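Local coordinates for protein putative alpha-galactosidase/melibiase (Bacteroides fragilis, PDB 4OGZ) that probably catalyses the hydrolysis of terminal, non-reducing alpha-D-galactose residues in alpha-D-galactosides, at residues 63-68 with 90-95; 28-33 with 173-178; 422-427 with 462-467; 277-282 with 320-325. One frame throughout, in Å; residues are numbered along the deposited sequence.

Contact 1: 63-68 with 90-95; sequences GKVVEK and INIGDE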
loop_
_atom_site.group_PDB
_atom_site.type_symbol
_atom_site.label_atom_id
_atom_site.label_comp_id
_atom_site.label_asym_id
_atom_site.label_seq_id
_atom_site.Cartn_x
_atom_site.Cartn_y
_atom_site.Cartn_z
ATOM N N GLY A 63 13.585 -17.197 -3.972
ATOM C CA GLY A 63 14.645 -17.906 -3.324
ATOM C C GLY A 63 14.960 -17.307 -1.983
ATOM O O GLY A 63 14.084 -16.982 -1.208
ATOM N N LYS A 64 16.252 -17.143 -1.723
ATOM C CA LYS A 64 16.722 -16.624 -0.473
ATOM C C LYS A 64 18.142 -16.119 -0.693
ATOM O O LYS A 64 18.950 -16.854 -1.236
ATOM C CB LYS A 64 16.744 -17.728 0.558
ATOM C CG LYS A 64 17.626 -17.415 1.745
ATOM C CD LYS A 64 17.170 -18.154 2.988
ATOM C CE LYS A 64 17.252 -19.656 2.838
ATOM N NZ LYS A 64 16.726 -20.332 4.054
ATOM N N VAL A 65 18.413 -14.856 -0.349
ATOM C CA VAL A 65 19.775 -14.332 -0.424
ATOM C C VAL A 65 20.244 -14.261 1.010
ATOM O O VAL A 65 19.644 -13.593 1.867
ATOM C CB VAL A 65 19.887 -12.937 -1.107
ATOM C CG1 VAL A 65 21.323 -12.446 -1.061
ATOM C CG2 VAL A 65 19.363 -12.948 -2.538
ATOM N N VAL A 66 21.357 -14.920 1.257
ATOM C CA VAL A 66 21.940 -14.973 2.588
ATOM C C VAL A 66 22.796 -13.761 2.921
ATOM O O VAL A 66 22.807 -13.297 4.051
ATOM C CB VAL A 66 22.779 -16.247 2.731
ATOM C CG1 VAL A 66 23.478 -16.284 4.079
ATOM C CG2 VAL A 66 21.872 -17.447 2.538
ATOM N N GLU A 67 23.500 -13.222 1.941
ATOM C CA GLU A 67 24.464 -12.157 2.223
ATOM C C GLU A 67 23.803 -10.784 2.070
ATOM O O GLU A 67 23.198 -10.490 1.041
ATOM C CB GLU A 67 25.710 -12.289 1.323
ATOM C CG GLU A 67 26.289 -13.699 1.273
ATOM C CD GLU A 67 25.724 -14.577 0.139
ATOM O OE1 GLU A 67 24.645 -14.244 -0.458
ATOM O OE2 GLU A 67 26.365 -15.628 -0.148
ATOM N N LYS A 68 23.990 -9.945 3.088
ATOM C CA LYS A 68 23.540 -8.566 3.074
ATOM C C LYS A 68 24.152 -7.825 1.880
ATOM O O LYS A 68 25.267 -8.092 1.494
ATOM C CB LYS A 68 23.917 -7.899 4.383
ATOM C CG LYS A 68 23.158 -6.633 4.708
ATOM C CD LYS A 68 23.563 -6.022 6.053
ATOM C CE LYS A 68 23.467 -7.001 7.233
ATOM N NZ LYS A 68 22.169 -6.890 7.984
ATOM N N ILE A 90 17.747 -4.837 -5.669
ATOM C CA ILE A 90 17.424 -5.713 -4.548
ATOM C C ILE A 90 18.327 -5.389 -3.382
ATOM O O ILE A 90 19.571 -5.642 -3.434
ATOM C CB ILE A 90 17.584 -7.175 -4.933
ATOM C CG1 ILE A 90 16.739 -7.463 -6.186
ATOM C CG2 ILE A 90 17.223 -8.067 -3.743
ATOM C CD1 ILE A 90 16.675 -8.928 -6.606
ATOM N N ASN A 91 17.742 -4.795 -2.353
ATOM C CA ASN A 91 18.448 -4.481 -1.167
ATOM C C ASN A 91 18.176 -5.522 -0.078
ATOM O O ASN A 91 17.060 -5.606 0.480
ATOM C CB ASN A 91 18.106 -3.087 -0.674
ATOM C CG ASN A 91 18.800 -2.773 0.616
ATOM O OD1 ASN A 91 18.351 -3.170 1.684
ATOM N ND2 ASN A 91 19.950 -2.127 0.522
ATOM N N ILE A 92 19.195 -6.327 0.200
ATOM C CA ILE A 92 19.102 -7.374 1.180
ATOM C C ILE A 92 19.737 -6.753 2.372
ATOM O O ILE A 92 20.960 -6.521 2.379
ATOM C CB ILE A 92 19.831 -8.669 0.757
ATOM C CG1 ILE A 92 19.194 -9.258 -0.497
ATOM C CG2 ILE A 92 19.808 -9.710 1.893
ATOM C CD1 ILE A 92 17.695 -9.562 -0.355
ATOM N N GLY A 93 18.919 -6.447 3.368
ATOM C CA GLY A 93 19.339 -5.554 4.431
ATOM C C GLY A 93 18.412 -5.504 5.621
ATOM O O GLY A 93 17.605 -6.401 5.853
ATOM N N ASP A 94 18.522 -4.414 6.358
ATOM C CA ASP A 94 17.717 -4.205 7.554
ATOM C C ASP A 94 16.344 -3.593 7.278
ATOM O O ASP A 94 15.636 -3.327 8.217
ATOM C CB ASP A 94 18.501 -3.302 8.508
ATOM C CG ASP A 94 19.849 -3.904 8.842
ATOM O OD1 ASP A 94 19.897 -5.163 8.998
ATOM O OD2 ASP A 94 20.848 -3.144 8.868
ATOM N N GLU A 95 15.979 -3.391 6.009
ATOM C CA GLU A 95 14.760 -2.649 5.664
ATOM C C GLU A 95 13.725 -3.448 4.857
ATOM O O GLU A 95 14.033 -4.142 3.900
ATOM C CB GLU A 95 15.154 -1.392 4.871
ATOM C CG GLU A 95 16.111 -0.416 5.576
ATOM C CD GLU A 95 15.501 0.264 6.801
ATOM O OE1 GLU A 95 14.257 0.198 6.998
ATOM O OE2 GLU A 95 16.273 0.873 7.576
#
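Val65 and Ile92 meet in the buried half of this contact, their side chains both directed inward and crossing at a slant. Ile92 reaches over with CG1, which lies 3.8 Å from Val65 CB and almost as near to Val65 CG1. Its other branch, CG2, stands anti to the backbone N and ends 3.6 Å from Glu67 O, packed against the main chain of the loop leading to Lys68. That same carbonyl accepts a hydrogen bond from Tyr71 OH, and the side chain of Tyr71, from strand 69-79, touches both Val65 and Ile92.

Further out the contact passes to Lys68, which is exposed. Lys68 CG sits 3.2 Å from Ile92 O, and Lys68 CA makes a CA-H...O contact with the same oxygen at 3.4 Å. Beyond this the lysine chain runs on past Gly93 and bends at its last two torsions; chi4, -96°, turns NZ to Asp94 OD1, 3.0 Å away. This salt bridge joins two side chains that cross at about a right angle, and as a hydrogen bond it is weak: an outer latch at the surface, in contrast to the close apolar fit beneath. Val65 lies just past strand 60-64 and Ile92 at the end of 82-92, strands of different sheets; an apolar pair joining the two layers in this way is characteristic of the Ig-like beta sandwich.

Contact 2: 28-33 with 173-178; sequences PFLFYI and YLHERG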
loop_
_atom_site.group_PDB
_atom_site.type_symbol
_atom_site.label_atom_id
_atom_site.label_comp_id
_atom_site.label_asym_id
_atom_site.label_seq_id
_atom_site.Cartn_x
_atom_site.Cartn_y
_atom_site.Cartn_z
ATOM N N PRO A 28 13.057 -16.070 3.177
ATOM C CA PRO A 28 12.434 -16.276 1.903
ATOM C C PRO A 28 12.270 -14.970 1.148
ATOM O O PRO A 28 11.924 -13.950 1.760
ATOM C CB PRO A 28 11.050 -16.907 2.295
ATOM C CG PRO A 28 11.390 -17.718 3.511
ATOM C CD PRO A 28 12.421 -16.885 4.238
ATOM N N PHE A 29 12.504 -15.037 -0.175
ATOM C CA PHE A 29 12.350 -13.933 -1.126
ATOM C C PHE A 29 11.374 -14.310 -2.228
ATOM O O PHE A 29 11.494 -15.386 -2.830
ATOM C CB PHE A 29 13.650 -13.629 -1.823
ATOM C CG PHE A 29 13.623 -12.388 -2.726
ATOM C CD1 PHE A 29 13.173 -12.447 -4.043
ATOM C CD2 PHE A 29 14.119 -11.167 -2.254
ATOM C CE1 PHE A 29 13.189 -11.302 -4.850
ATOM C CE2 PHE A 29 14.106 -10.032 -3.037
ATOM C CZ PHE A 29 13.614 -10.085 -4.324
ATOM N N LEU A 30 10.440 -13.403 -2.505
ATOM C CA LEU A 30 9.432 -13.579 -3.521
ATOM C C LEU A 30 9.107 -12.230 -4.182
ATOM O O LEU A 30 8.815 -11.237 -3.490
ATOM C CB LEU A 30 8.141 -14.161 -2.893
ATOM C CG LEU A 30 7.064 -14.460 -3.915
ATOM C CD1 LEU A 30 7.486 -15.583 -4.832
ATOM C CD2 LEU A 30 5.736 -14.802 -3.197
ATOM N N PHE A 31 9.139 -12.180 -5.511
ATOM C CA PHE A 31 8.754 -10.960 -6.251
ATOM C C PHE A 31 8.272 -11.290 -7.653
ATOM O O PHE A 31 8.983 -11.929 -8.446
ATOM C CB PHE A 31 9.916 -9.976 -6.310
ATOM C CG PHE A 31 9.566 -8.652 -6.956
ATOM C CD1 PHE A 31 8.748 -7.738 -6.317
ATOM C CD2 PHE A 31 10.053 -8.336 -8.197
ATOM C CE1 PHE A 31 8.408 -6.530 -6.929
ATOM C CE2 PHE A 31 9.735 -7.129 -8.807
ATOM C CZ PHE A 31 8.924 -6.207 -8.170
ATOM N N TYR A 32 7.018 -10.948 -7.924
ATOM C CA TYR A 32 6.486 -10.984 -9.276
ATOM C C TYR A 32 6.798 -9.636 -9.941
ATOM O O TYR A 32 6.482 -8.584 -9.399
ATOM C CB TYR A 32 4.980 -11.209 -9.284
ATOM C CG TYR A 32 4.369 -11.018 -10.653
ATOM C CD1 TYR A 32 4.498 -11.988 -11.641
ATOM C CD2 TYR A 32 3.674 -9.853 -10.980
ATOM C CE1 TYR A 32 3.941 -11.813 -12.907
ATOM C CE2 TYR A 32 3.116 -9.682 -12.239
ATOM C CZ TYR A 32 3.287 -10.673 -13.199
ATOM O OH TYR A 32 2.736 -10.535 -14.441
ATOM N N ILE A 33 7.369 -9.701 -11.128
ATOM C CA ILE A 33 7.760 -8.510 -11.891
ATOM C C ILE A 33 6.521 -7.932 -12.562
ATOM O O ILE A 33 6.044 -8.507 -13.528
ATOM C CB ILE A 33 8.752 -8.853 -12.983
ATOM C CG1 ILE A 33 10.010 -9.498 -12.390
ATOM C CG2 ILE A 33 9.118 -7.614 -13.814
ATOM C CD1 ILE A 33 10.725 -10.357 -13.408
ATOM N N TYR A 173 -1.089 -20.459 -1.899
ATOM C CA TYR A 173 -1.745 -20.117 -3.124
ATOM C C TYR A 173 -1.339 -18.738 -3.607
ATOM O O TYR A 173 -1.149 -18.524 -4.814
ATOM C CB TYR A 173 -3.281 -20.182 -2.916
ATOM C CG TYR A 173 -4.053 -20.027 -4.139
ATOM C CD1 TYR A 173 -4.324 -18.756 -4.658
ATOM C CD2 TYR A 173 -4.599 -21.144 -4.785
ATOM C CE1 TYR A 173 -5.134 -18.626 -5.790
ATOM C CE2 TYR A 173 -5.345 -21.013 -5.931
ATOM C CZ TYR A 173 -5.620 -19.755 -6.414
ATOM O OH TYR A 173 -6.337 -19.643 -7.567
ATOM N N LEU A 174 -1.212 -17.806 -2.651
ATOM C CA LEU A 174 -0.901 -16.449 -2.923
ATOM C C LEU A 174 0.565 -16.384 -3.422
ATOM O O LEU A 174 0.860 -15.745 -4.445
ATOM C CB LEU A 174 -1.083 -15.590 -1.674
ATOM C CG LEU A 174 -2.407 -14.828 -1.516
ATOM C CD1 LEU A 174 -3.611 -15.680 -1.892
ATOM C CD2 LEU A 174 -2.579 -14.317 -0.108
ATOM N N HIS A 175 1.462 -17.059 -2.716
ATOM C CA HIS A 175 2.907 -17.045 -3.102
ATOM C C HIS A 175 3.149 -17.651 -4.477
ATOM O O HIS A 175 4.004 -17.176 -5.227
ATOM C CB HIS A 175 3.728 -17.795 -2.071
ATOM C CG HIS A 175 3.748 -17.161 -0.734
ATOM N ND1 HIS A 175 3.985 -17.875 0.426
ATOM C CD2 HIS A 175 3.551 -15.890 -0.351
ATOM C CE1 HIS A 175 3.917 -17.063 1.464
ATOM N NE2 HIS A 175 3.639 -15.861 1.016
ATOM N N GLU A 176 2.372 -18.673 -4.850
ATOM C CA GLU A 176 2.443 -19.250 -6.193
ATOM C C GLU A 176 2.323 -18.157 -7.285
ATOM O O GLU A 176 2.900 -18.261 -8.365
ATOM C CB GLU A 176 1.330 -20.255 -6.372
ATOM C CG GLU A 176 1.726 -21.516 -7.086
ATOM C CD GLU A 176 0.525 -22.408 -7.387
ATOM O OE1 GLU A 176 -0.441 -22.437 -6.579
ATOM O OE2 GLU A 176 0.552 -23.068 -8.453
ATOM N N ARG A 177 1.581 -17.105 -6.973
ATOM C CA ARG A 177 1.324 -16.017 -7.905
ATOM C C ARG A 177 2.063 -14.707 -7.602
ATOM O O ARG A 177 1.797 -13.692 -8.233
ATOM C CB ARG A 177 -0.195 -15.755 -7.908
ATOM C CG ARG A 177 -0.975 -16.919 -8.445
ATOM C CD ARG A 177 -2.393 -17.034 -7.878
ATOM N NE ARG A 177 -3.071 -18.156 -8.531
ATOM C CZ ARG A 177 -2.906 -19.424 -8.196
ATOM N NH1 ARG A 177 -2.125 -19.768 -7.186
ATOM N NH2 ARG A 177 -3.493 -20.375 -8.902
ATOM N N GLY A 178 2.975 -14.726 -6.638
ATOM C CA GLY A 178 3.824 -13.586 -6.360
ATOM C C GLY A 178 3.209 -12.640 -5.341
ATOM O O GLY A 178 3.731 -11.571 -5.116
HETATM O O HOH W 1 5.436 -9.613 -5.643
#
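Leu30 and Tyr32, on strand 28-36 of the Ig-like domain, pack against the Schellman motif that ends helix 166-176 of the (beta/alpha)8 barrel. Leu30 does most of the touching. Its CG is anti to the backbone N, chi1 -176°, and from there CD2 reaches the helix end, 3.6 Å from His175 O and 3.7 Å from His175 CD2, the imidazole being approached obliquely. Two residues further along the strand, Tyr32 CB rests 3.9 Å from Gly178 CA, while the phenol ring leads away and its hydroxyl is hydrogen-bonded to Asp133. Gly178, at a positive phi of 90°, brings its bare CA up to the strand.

No direct hydrogen bond crosses the contact, but one water does: it takes the N-H of Tyr32 and donates to Gly178 O at 2.6 Å, tying strand to helix end through main-chain atoms alone.

Behind this first layer, Gly178 N bonds back to His175 O and Phe179 N to Leu174 O, which fixes the turn. The imidazole is held by Asp215, hydrogen-bonded to His175 NE2, the atom next to the CD2 that Leu30 touches. Arg177 points away from the strand and folds back over its own helix, placing its guanidinium on the face of the Tyr173 ring. There Arg177 NH1 lies 3.3 Å above the ring plane, over the ring centre, and donates to Tyr173 O at 2.9 Å.

Contact 3: 422-427 with 462-467; sequences SGPVDV and LAPGEC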
loop_
_atom_site.group_PDB
_atom_site.type_symbol
_atom_site.label_atom_id
_atom_site.label_comp_id
_atom_site.label_asym_id
_atom_site.label_seq_id
_atom_site.Cartn_x
_atom_site.Cartn_y
_atom_site.Cartn_z
ATOM N N SER A 422 -17.042 22.496 -2.097
ATOM C CA SER A 422 -18.049 21.936 -3.017
ATOM C C SER A 422 -18.439 22.895 -4.167
ATOM O O SER A 422 -19.445 22.693 -4.841
ATOM C CB SER A 422 -19.281 21.529 -2.207
ATOM O OG SER A 422 -19.717 22.639 -1.446
ATOM N N GLY A 423 -17.648 23.938 -4.377
ATOM C CA GLY A 423 -17.784 24.800 -5.522
ATOM C C GLY A 423 -16.473 24.808 -6.287
ATOM O O GLY A 423 -15.462 24.335 -5.772
ATOM N N PRO A 424 -16.486 25.330 -7.526
ATOM C CA PRO A 424 -15.295 25.376 -8.366
ATOM C C PRO A 424 -14.263 26.307 -7.765
ATOM O O PRO A 424 -14.632 27.257 -7.105
ATOM C CB PRO A 424 -15.803 25.935 -9.705
ATOM C CG PRO A 424 -17.105 26.584 -9.408
ATOM C CD PRO A 424 -17.671 25.905 -8.191
ATOM N N VAL A 425 -12.987 26.050 -8.018
ATOM C CA VAL A 425 -11.888 26.860 -7.486
ATOM C C VAL A 425 -10.789 27.100 -8.530
ATOM O O VAL A 425 -10.472 26.212 -9.293
ATOM C CB VAL A 425 -11.256 26.120 -6.274
ATOM C CG1 VAL A 425 -9.850 26.600 -5.955
ATOM C CG2 VAL A 425 -12.141 26.230 -5.039
ATOM N N ASP A 426 -10.197 28.287 -8.518
ATOM C CA ASP A 426 -9.014 28.616 -9.306
ATOM C C ASP A 426 -7.739 28.551 -8.439
ATOM O O ASP A 426 -7.706 29.044 -7.310
ATOM C CB ASP A 426 -9.145 30.004 -9.907
ATOM C CG ASP A 426 -10.243 30.098 -10.966
ATOM O OD1 ASP A 426 -10.703 29.047 -11.480
ATOM O OD2 ASP A 426 -10.657 31.230 -11.302
ATOM N N VAL A 427 -6.689 27.933 -8.964
ATOM C CA VAL A 427 -5.416 27.851 -8.253
ATOM C C VAL A 427 -4.309 28.318 -9.187
ATOM O O VAL A 427 -4.078 27.691 -10.220
ATOM C CB VAL A 427 -5.100 26.419 -7.797
ATOM C CG1 VAL A 427 -3.751 26.381 -7.064
ATOM C CG2 VAL A 427 -6.207 25.869 -6.928
ATOM N N LEU A 462 -10.425 23.937 -10.978
ATOM C CA LEU A 462 -10.788 22.695 -10.349
ATOM C C LEU A 462 -12.270 22.669 -10.138
ATOM O O LEU A 462 -12.827 23.597 -9.561
ATOM C CB LEU A 462 -10.057 22.535 -9.003
ATOM C CG LEU A 462 -8.533 22.515 -9.060
ATOM C CD1 LEU A 462 -7.967 22.414 -7.652
ATOM C CD2 LEU A 462 -8.041 21.355 -9.912
ATOM N N ALA A 463 -12.917 21.590 -10.584
ATOM C CA ALA A 463 -14.293 21.347 -10.214
ATOM C C ALA A 463 -14.361 20.922 -8.735
ATOM O O ALA A 463 -13.355 20.531 -8.134
ATOM C CB ALA A 463 -14.912 20.290 -11.135
ATOM N N PRO A 464 -15.545 20.994 -8.135
ATOM C CA PRO A 464 -15.708 20.526 -6.778
ATOM C C PRO A 464 -15.055 19.170 -6.549
ATOM O O PRO A 464 -15.311 18.242 -7.304
ATOM C CB PRO A 464 -17.228 20.400 -6.641
ATOM C CG PRO A 464 -17.729 21.478 -7.513
ATOM C CD PRO A 464 -16.818 21.471 -8.704
ATOM N N GLY A 465 -14.201 19.072 -5.532
ATOM C CA GLY A 465 -13.653 17.791 -5.132
ATOM C C GLY A 465 -12.552 17.266 -6.035
ATOM O O GLY A 465 -12.036 16.147 -5.789
ATOM N N GLU A 466 -12.165 18.066 -7.043
ATOM C CA GLU A 466 -11.261 17.607 -8.075
ATOM C C GLU A 466 -9.821 17.822 -7.605
ATOM O O GLU A 466 -9.502 18.792 -6.902
ATOM C CB GLU A 466 -11.481 18.332 -9.405
ATOM C CG GLU A 466 -10.588 17.825 -10.542
ATOM C CD GLU A 466 -10.769 18.543 -11.877
ATOM O OE1 GLU A 466 -11.542 19.534 -11.988
ATOM O OE2 GLU A 466 -10.102 18.115 -12.831
ATOM N N CYS A 467 -8.971 16.885 -7.979
ATOM C CA CYS A 467 -7.560 17.047 -7.812
ATOM C C CYS A 467 -6.966 16.988 -9.193
ATOM O O CYS A 467 -7.384 16.178 -9.988
ATOM C CB CYS A 467 -6.990 15.935 -6.936
ATOM S SG CYS A 467 -5.241 16.207 -6.503
#
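Pro464 sets its CB-CG edge over one face of the flat peptide group joining Ser422 to Gly423. Pro464 CG is 3.4 Å from Ser422 O, and Pro464 CB stands 3.7 Å from Ser422 C. The nearest ring atoms of the two prolines, Pro424 N and Pro464 CG, are 4.0 Å apart, so the two rings are loose neighbours and the peptide is the closer partner. The carboxylate of Glu466 works through its edge: OE1 uses its anti lone pair to take the N-H of Ala463 at 2.8 Å, and OE2 forms a salt bridge with Lys468.

From the prolines the chains run into an antiparallel ladder between strands 425-429 and 458-462 of the C-terminal beta-sandwich domain. Val425 and Leu462 form a hydrogen-bonded pair. Val425 N donates to Leu462 O at 2.9 Å, within the carbonyl plane, and Leu462 N returns a 2.8 Å bond to Val425 O, nearly along the C=O axis. Pro424 CA adds a CA-H...O contact to Leu462 O. Both side chains of the pair lie on the same side of the ladder, and Leu462 CD1 slants across to Val427 CG2 at 3.9 Å.

A type II turn from Ala463 to Glu466, with Gly465 at positive phi, then takes the chain out of the ladder. Main-chain bonds thus set the register of the two strands, the buried aliphatic groups fill one side, and the prolines, which have no N-H to give, lie just where the ladder stops.

Contact 4: 277-282 with 320-325; sequences GDIGDL and MLVVGI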
loop_
_atom_site.group_PDB
_atom_site.type_symbol
_atom_site.label_atom_id
_atom_site.label_comp_id
_atom_site.label_asym_id
_atom_site.label_seq_id
_atom_site.Cartn_x
_atom_site.Cartn_y
_atom_site.Cartn_z
ATOM N N GLY A 277 -7.699 7.660 13.155
ATOM C CA GLY A 277 -8.753 6.694 13.362
ATOM C C GLY A 277 -9.257 6.157 12.030
ATOM O O GLY A 277 -8.829 6.586 10.946
ATOM N N ASP A 278 -10.176 5.199 12.106
ATOM C CA ASP A 278 -10.555 4.439 10.919
ATOM C C ASP A 278 -11.229 5.293 9.857
ATOM O O ASP A 278 -12.057 6.147 10.170
ATOM C CB ASP A 278 -11.500 3.334 11.263
ATOM C CG ASP A 278 -10.857 2.196 12.051
ATOM O OD1 ASP A 278 -9.612 2.075 12.269
ATOM O OD2 ASP A 278 -11.682 1.371 12.448
ATOM N N ILE A 279 -10.827 5.046 8.606
ATOM C CA ILE A 279 -11.324 5.782 7.472
ATOM C C ILE A 279 -12.766 5.367 7.204
ATOM O O ILE A 279 -13.175 4.223 7.422
ATOM C CB ILE A 279 -10.452 5.573 6.212
ATOM C CG1 ILE A 279 -10.798 6.596 5.120
ATOM C CG2 ILE A 279 -10.586 4.155 5.669
ATOM C CD1 ILE A 279 -9.873 6.542 3.909
ATOM N N GLY A 280 -13.545 6.339 6.788
ATOM C CA GLY A 280 -14.886 6.077 6.306
ATOM C C GLY A 280 -14.988 6.330 4.810
ATOM O O GLY A 280 -14.143 7.007 4.198
ATOM N N ASP A 281 -16.034 5.776 4.225
ATOM C CA ASP A 281 -16.352 6.025 2.832
ATOM C C ASP A 281 -17.155 7.345 2.796
ATOM O O ASP A 281 -18.368 7.364 2.558
ATOM C CB ASP A 281 -17.075 4.810 2.250
ATOM C CG ASP A 281 -17.439 4.972 0.791
ATOM O OD1 ASP A 281 -16.902 5.883 0.115
ATOM O OD2 ASP A 281 -18.309 4.196 0.329
ATOM N N LEU A 282 -16.438 8.447 3.055
ATOM C CA LEU A 282 -17.013 9.806 3.049
ATOM C C LEU A 282 -15.903 10.829 2.894
ATOM O O LEU A 282 -14.756 10.547 3.228
ATOM C CB LEU A 282 -17.846 10.062 4.320
ATOM C CG LEU A 282 -17.130 10.445 5.625
ATOM C CD1 LEU A 282 -18.080 11.215 6.534
ATOM C CD2 LEU A 282 -16.565 9.218 6.325
HETATM N N MSE A 320 -6.770 2.371 4.797
HETATM C CA MSE A 320 -7.125 1.662 3.575
HETATM C C MSE A 320 -7.925 2.523 2.622
HETATM O O MSE A 320 -8.699 3.388 3.028
HETATM C CB MSE A 320 -7.844 0.370 4.019
HETATM C CG MSE A 320 -6.896 -0.599 4.803
HETATM SE SE MSE A 320 -7.874 -1.858 5.991
HETATM C CE MSE A 320 -8.813 -0.695 7.265
ATOM N N LEU A 321 -7.719 2.298 1.322
ATOM C CA LEU A 321 -8.473 2.985 0.277
ATOM C C LEU A 321 -9.944 2.611 0.308
ATOM O O LEU A 321 -10.298 1.473 0.619
ATOM C CB LEU A 321 -7.945 2.651 -1.097
ATOM C CG LEU A 321 -6.495 3.053 -1.350
ATOM C CD1 LEU A 321 -5.997 2.428 -2.637
ATOM C CD2 LEU A 321 -6.404 4.566 -1.404
ATOM N N VAL A 322 -10.793 3.605 0.026
ATOM C CA VAL A 322 -12.242 3.417 -0.033
ATOM C C VAL A 322 -12.777 3.640 -1.448
ATOM O O VAL A 322 -13.996 3.579 -1.688
ATOM C CB VAL A 322 -12.985 4.318 0.999
ATOM C CG1 VAL A 322 -12.662 3.864 2.418
ATOM C CG2 VAL A 322 -12.670 5.799 0.790
ATOM N N VAL A 323 -11.856 3.818 -2.390
ATOM C CA VAL A 323 -12.128 3.852 -3.826
ATOM C C VAL A 323 -12.994 2.657 -4.201
ATOM O O VAL A 323 -12.633 1.518 -3.885
ATOM C CB VAL A 323 -10.808 3.774 -4.657
ATOM C CG1 VAL A 323 -11.078 3.742 -6.154
ATOM C CG2 VAL A 323 -9.881 4.931 -4.327
ATOM N N GLY A 324 -14.147 2.915 -4.806
ATOM C CA GLY A 324 -14.945 1.849 -5.389
ATOM C C GLY A 324 -15.978 1.223 -4.471
ATOM O O GLY A 324 -16.634 0.262 -4.842
ATOM N N ILE A 325 -16.135 1.748 -3.271
ATOM C CA ILE A 325 -17.060 1.142 -2.327
ATOM C C ILE A 325 -18.478 1.685 -2.575
ATOM O O ILE A 325 -19.429 0.930 -2.490
ATOM C CB ILE A 325 -16.585 1.338 -0.876
ATOM C CG1 ILE A 325 -15.288 0.549 -0.690
ATOM C CG2 ILE A 325 -17.649 0.914 0.123
ATOM C CD1 ILE A 325 -14.711 0.645 0.702
#
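Two loops of the (beta/alpha)8 barrel meet here, each following the C-terminal end of a strand, 272-274 and 315-317, which are neighbours in the barrel; in glycosidases of this fold, that end of the barrel carries the active site. Ile279 comes from the first loop and Val322 from the second, and the two side chains reach toward each other tip to tip, with Ile279 CG2 3.9 Å from Val322 CG1. The same Ile279 CG2 occupies the crowded position between its backbone N and carbonyl carbon, and it presses to 3.3 Å from the carbonyl oxygen of Met320, a selenomethionine. Ile279 CD1 adds a second carbon 3.5 Å from Met320 O, leaving that buried oxygen faced by aliphatic groups and with no hydrogen-bond partner in the model.

Main-chain turns present the remaining groups. A type II turn from Val322 to Ile325, closed by Ile325 N to Val322 O, brings Ile325 back toward the first loop; Asp281, the centre of an inverse gamma turn, faces it. The two side chains slide past each other in opposite directions. The carboxylate is held from outside the pair, OD1 by the hydroxyl of Tyr344 and OD2 by the backbone N of Gly327. The same Asp281 OD2 also lies against hydrocarbon, 3.4 Å from Ile325 CG2 and 3.5 Å from Ile325 CB.

Overall arrangement
From the N terminus, contact 2 opens first, at 28-33, and closes only at 173-178, spanning from the Ig-like domain into the barrel. Contact 1 opens and closes within that span, joining the two sheets of the Ig-like domain; it meets contact 2 directly where Gly63 O probably bonds to Phe29 N, 2.7 Å away, strands 28-36 and 60-64 being sheet neighbours. After contact 2 has closed, contact 4 ties together two successive loops of the barrel, and contact 3 later pairs strands of the C-terminal sandwich. None of the four cross. Contacts 3 and 4, centres about 21 Å apart, lie across the chain's centre from contacts 1 and 2.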